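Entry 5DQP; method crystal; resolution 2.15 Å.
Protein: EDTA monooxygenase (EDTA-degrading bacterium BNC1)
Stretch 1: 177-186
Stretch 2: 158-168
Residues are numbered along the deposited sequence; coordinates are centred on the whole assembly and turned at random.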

# COMPACT_ATOMS: atom_id res chain seq x y z
N ASN A 177 -11.14 7.15 29.44
CA ASN A 177 -10.66 6.02 28.64
C ASN A 177 -10.70 6.39 27.17
O ASN A 177 -11.47 5.82 26.38
CB ASN A 177 -11.51 4.79 28.92
CG ASN A 177 -11.02 3.57 28.19
OD1 ASN A 177 -9.83 3.45 27.88
ND2 ASN A 177 -11.93 2.65 27.91
N PRO A 178 -9.86 7.34 26.74
CA PRO A 178 -10.00 7.86 25.38
C PRO A 178 -9.61 6.86 24.29
O PRO A 178 -9.98 7.08 23.13
CB PRO A 178 -9.09 9.10 25.38
CG PRO A 178 -7.99 8.72 26.35
CD PRO A 178 -8.66 7.87 27.42
N PHE A 179 -8.87 5.79 24.62
CA PHE A 179 -8.58 4.75 23.63
C PHE A 179 -9.72 3.76 23.45
O PHE A 179 -9.70 2.99 22.49
CB PHE A 179 -7.30 3.98 24.00
CG PHE A 179 -6.01 4.68 23.62
CD1 PHE A 179 -5.52 5.72 24.38
CD2 PHE A 179 -5.28 4.26 22.51
CE1 PHE A 179 -4.34 6.36 24.04
CE2 PHE A 179 -4.08 4.89 22.17
CZ PHE A 179 -3.61 5.93 22.92
N GLY A 180 -10.72 3.76 24.34
CA GLY A 180 -11.82 2.82 24.20
C GLY A 180 -11.41 1.41 24.60
O GLY A 180 -10.62 1.20 25.52
N GLU A 181 -11.94 0.42 23.88
CA GLU A 181 -11.72 -0.99 24.20
C GLU A 181 -10.51 -1.50 23.42
O GLU A 181 -10.54 -1.59 22.19
CB GLU A 181 -12.97 -1.82 23.90
CG GLU A 181 -12.74 -3.33 24.04
CD GLU A 181 -13.89 -4.18 23.50
OE1 GLU A 181 -15.03 -3.68 23.43
OE2 GLU A 181 -13.64 -5.36 23.14
N VAL A 182 -9.46 -1.86 24.14
CA VAL A 182 -8.21 -2.34 23.58
C VAL A 182 -7.95 -3.71 24.19
O VAL A 182 -7.86 -3.84 25.41
CB VAL A 182 -7.05 -1.38 23.90
CG1 VAL A 182 -5.72 -1.95 23.43
CG2 VAL A 182 -7.33 -0.03 23.28
N MET A 183 -7.86 -4.72 23.36
CA MET A 183 -7.62 -6.04 23.92
C MET A 183 -6.70 -6.85 23.01
O MET A 183 -7.05 -7.10 21.85
CB MET A 183 -8.94 -6.78 24.13
CG MET A 183 -8.79 -8.08 24.91
SD MET A 183 -10.23 -9.15 24.71
CE MET A 183 -9.68 -10.66 25.51
N PRO A 184 -5.54 -7.30 23.51
CA PRO A 184 -4.67 -8.14 22.70
C PRO A 184 -5.36 -9.45 22.34
O PRO A 184 -6.33 -9.86 22.96
CB PRO A 184 -3.47 -8.39 23.61
CG PRO A 184 -4.02 -8.23 24.99
CD PRO A 184 -5.04 -7.16 24.89
N ILE A 185 -4.86 -10.09 21.28
CA ILE A 185 -5.41 -11.39 20.89
C ILE A 185 -4.60 -12.55 21.45
O ILE A 185 -5.15 -13.65 21.61
CB ILE A 185 -5.55 -11.54 19.36
CG1 ILE A 185 -4.17 -11.51 18.69
CG2 ILE A 185 -6.49 -10.49 18.80
CD1 ILE A 185 -4.19 -11.73 17.16
N ASN A 186 -3.32 -12.35 21.75
CA ASN A 186 -2.46 -13.41 22.26
C ASN A 186 -2.70 -14.70 21.50
O ASN A 186 -2.95 -15.75 22.07
CB ASN A 186 -2.64 -13.62 23.77
CG ASN A 186 -2.28 -12.39 24.58
OD1 ASN A 186 -1.42 -11.59 24.18
ND2 ASN A 186 -2.93 -12.21 25.72
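Stretch 2 158-168: HGLWNSWKFPW

Stretch 2 runs antiparallel to stretch 1, and main-chain hydrogen bonds fix the register. Lys165 and Glu181 form a reciprocal pair, Lys165 N to Glu181 O at 2.7 Å and Glu181 N to Lys165 O at 3.0 Å; two residues further along stretch 1, Met183 N donates to Ser163 O at 2.8 Å, nearly linear. Between these bonds lies the non-hydrogen-bonded pair Val182 and Trp164, whose CA atoms are 4.6 Å apart; there CA-H groups meet carbonyls, Val182 CA to Ser163 O at 3.4 Å and Trp164 CA to Glu181 O at 3.5 Å. The fourth hydrogen bond comes from a side chain: Trp164, with chi1 t, brings NE1 to 2.8 Å from Phe179 O, tying the short strand 164-165 to the type I turn Asn177-Gly180 that precedes strand 181-182. Glu181 and Lys165 share one face of the sheet, but Glu181 OE2 and Lys165 NZ remain 4.1 Å apart, beyond a salt bridge. Water 2 links them from the side, donating to Glu181 OE2 at 2.5 Å and accepting a weak bond from Lys165 NZ at 3.4 Å.

On the other face Val182 CG2 packs 3.5 Å from Trp164 CD1. The Phe179 ring and the six-membered ring of Trp164 are near parallel (27°) but slid apart, centroids 5.8 Å from each other, with closest carbons Phe179 CD2 and Trp164 CZ2 at 3.7 Å. At the turn, Gly180 has positive phi, and an ideal CB would fall 2.3 Å from Lys165 O; Pro167 CD closes to 3.5 Å from Gly180 N. At the opposite end of the contact, stretch 2 is helical through 158-161, and Ile185 points toward it: its CG2 lies 3.4 Å from Gly159 O, while its CD1 reaches Leu160 CD2 at 3.8 Å.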

# COMPACT_ATOMS: atom_id res chain seq x y z
N HIS A 158 -8.83 -11.15 11.48
CA HIS A 158 -10.09 -10.70 12.06
C HIS A 158 -9.93 -10.37 13.54
O HIS A 158 -10.47 -9.37 14.02
CB HIS A 158 -11.19 -11.75 11.85
CG HIS A 158 -11.91 -11.59 10.54
ND1 HIS A 158 -12.86 -10.61 10.33
CD2 HIS A 158 -11.79 -12.25 9.37
CE1 HIS A 158 -13.30 -10.69 9.09
NE2 HIS A 158 -12.67 -11.67 8.48
N GLY A 159 -9.17 -11.19 14.26
CA GLY A 159 -8.87 -10.87 15.65
C GLY A 159 -8.18 -9.53 15.81
O GLY A 159 -8.53 -8.76 16.71
N LEU A 160 -7.22 -9.22 14.94
CA LEU A 160 -6.54 -7.92 15.00
C LEU A 160 -7.49 -6.77 14.70
O LEU A 160 -7.46 -5.74 15.37
CB LEU A 160 -5.36 -7.90 14.03
CG LEU A 160 -4.21 -8.76 14.53
CD1 LEU A 160 -3.09 -8.89 13.50
CD2 LEU A 160 -3.66 -8.18 15.84
N TRP A 161 -8.31 -6.91 13.65
CA TRP A 161 -9.25 -5.85 13.35
C TRP A 161 -10.14 -5.51 14.55
O TRP A 161 -10.46 -4.34 14.77
CB TRP A 161 -10.09 -6.24 12.13
CG TRP A 161 -9.32 -6.12 10.85
CD1 TRP A 161 -8.20 -5.35 10.62
CD2 TRP A 161 -9.58 -6.82 9.63
NE1 TRP A 161 -7.77 -5.52 9.32
CE2 TRP A 161 -8.59 -6.42 8.70
CE3 TRP A 161 -10.55 -7.74 9.24
CZ2 TRP A 161 -8.56 -6.91 7.40
CZ3 TRP A 161 -10.51 -8.23 7.96
CH2 TRP A 161 -9.53 -7.81 7.05
N ASN A 162 -10.51 -6.51 15.35
CA ASN A 162 -11.43 -6.26 16.45
C ASN A 162 -10.75 -5.85 17.73
O ASN A 162 -11.45 -5.57 18.70
CB ASN A 162 -12.30 -7.48 16.72
CG ASN A 162 -13.29 -7.71 15.62
OD1 ASN A 162 -13.76 -6.76 14.99
ND2 ASN A 162 -13.61 -8.96 15.35
N SER A 163 -9.41 -5.81 17.76
CA SER A 163 -8.67 -5.67 19.00
C SER A 163 -8.56 -4.22 19.49
O SER A 163 -8.10 -4.02 20.62
CB SER A 163 -7.26 -6.27 18.87
OG SER A 163 -6.44 -5.47 18.02
N TRP A 164 -8.92 -3.23 18.67
CA TRP A 164 -8.94 -1.83 19.11
C TRP A 164 -10.24 -1.21 18.65
O TRP A 164 -10.41 -0.91 17.46
CB TRP A 164 -7.75 -1.04 18.56
CG TRP A 164 -7.72 0.39 19.08
CD1 TRP A 164 -8.42 0.92 20.14
CD2 TRP A 164 -6.94 1.47 18.56
NE1 TRP A 164 -8.11 2.25 20.32
CE2 TRP A 164 -7.20 2.61 19.37
CE3 TRP A 164 -6.02 1.58 17.52
CZ2 TRP A 164 -6.60 3.84 19.13
CZ3 TRP A 164 -5.42 2.80 17.29
CH2 TRP A 164 -5.71 3.91 18.09
N LYS A 165 -11.17 -1.01 19.59
CA LYS A 165 -12.43 -0.34 19.32
C LYS A 165 -12.35 1.06 19.92
O LYS A 165 -12.58 1.25 21.11
CB LYS A 165 -13.59 -1.15 19.87
CG LYS A 165 -13.77 -2.50 19.16
CD LYS A 165 -14.85 -3.38 19.81
CE LYS A 165 -14.85 -4.77 19.18
NZ LYS A 165 -15.91 -5.66 19.72
N PHE A 166 -11.95 2.02 19.09
CA PHE A 166 -11.82 3.41 19.51
C PHE A 166 -13.20 4.04 19.66
O PHE A 166 -14.11 3.73 18.89
CB PHE A 166 -10.98 4.17 18.46
CG PHE A 166 -10.81 5.65 18.73
CD1 PHE A 166 -9.82 6.10 19.59
CD2 PHE A 166 -11.66 6.57 18.14
CE1 PHE A 166 -9.68 7.45 19.85
CE2 PHE A 166 -11.52 7.92 18.40
CZ PHE A 166 -10.52 8.36 19.25
N PRO A 167 -13.43 4.99 20.75
CA PRO A 167 -14.79 5.55 21.01
C PRO A 167 -15.17 6.75 20.13
O PRO A 167 -15.09 7.92 20.50
CB PRO A 167 -14.71 5.92 22.49
CG PRO A 167 -13.27 6.16 22.78
CD PRO A 167 -12.44 5.42 21.75
N TRP A 168 -15.60 6.44 18.91
CA TRP A 168 -15.90 7.46 17.91
C TRP A 168 -16.89 8.51 18.41
O TRP A 168 -16.82 9.67 18.00
CB TRP A 168 -16.47 6.81 16.64
CG TRP A 168 -15.53 5.83 16.07
CD1 TRP A 168 -15.61 4.47 16.15
CD2 TRP A 168 -14.30 6.12 15.39
NE1 TRP A 168 -14.54 3.90 15.53
CE2 TRP A 168 -13.71 4.89 15.06
CE3 TRP A 168 -13.65 7.30 15.03
CZ2 TRP A 168 -12.51 4.80 14.37
CZ3 TRP A 168 -12.46 7.22 14.35
CH2 TRP A 168 -11.90 5.98 14.04
O HOH W 1 -11.42 -4.79 21.48
O HOH W 2 -13.68 -7.37 21.63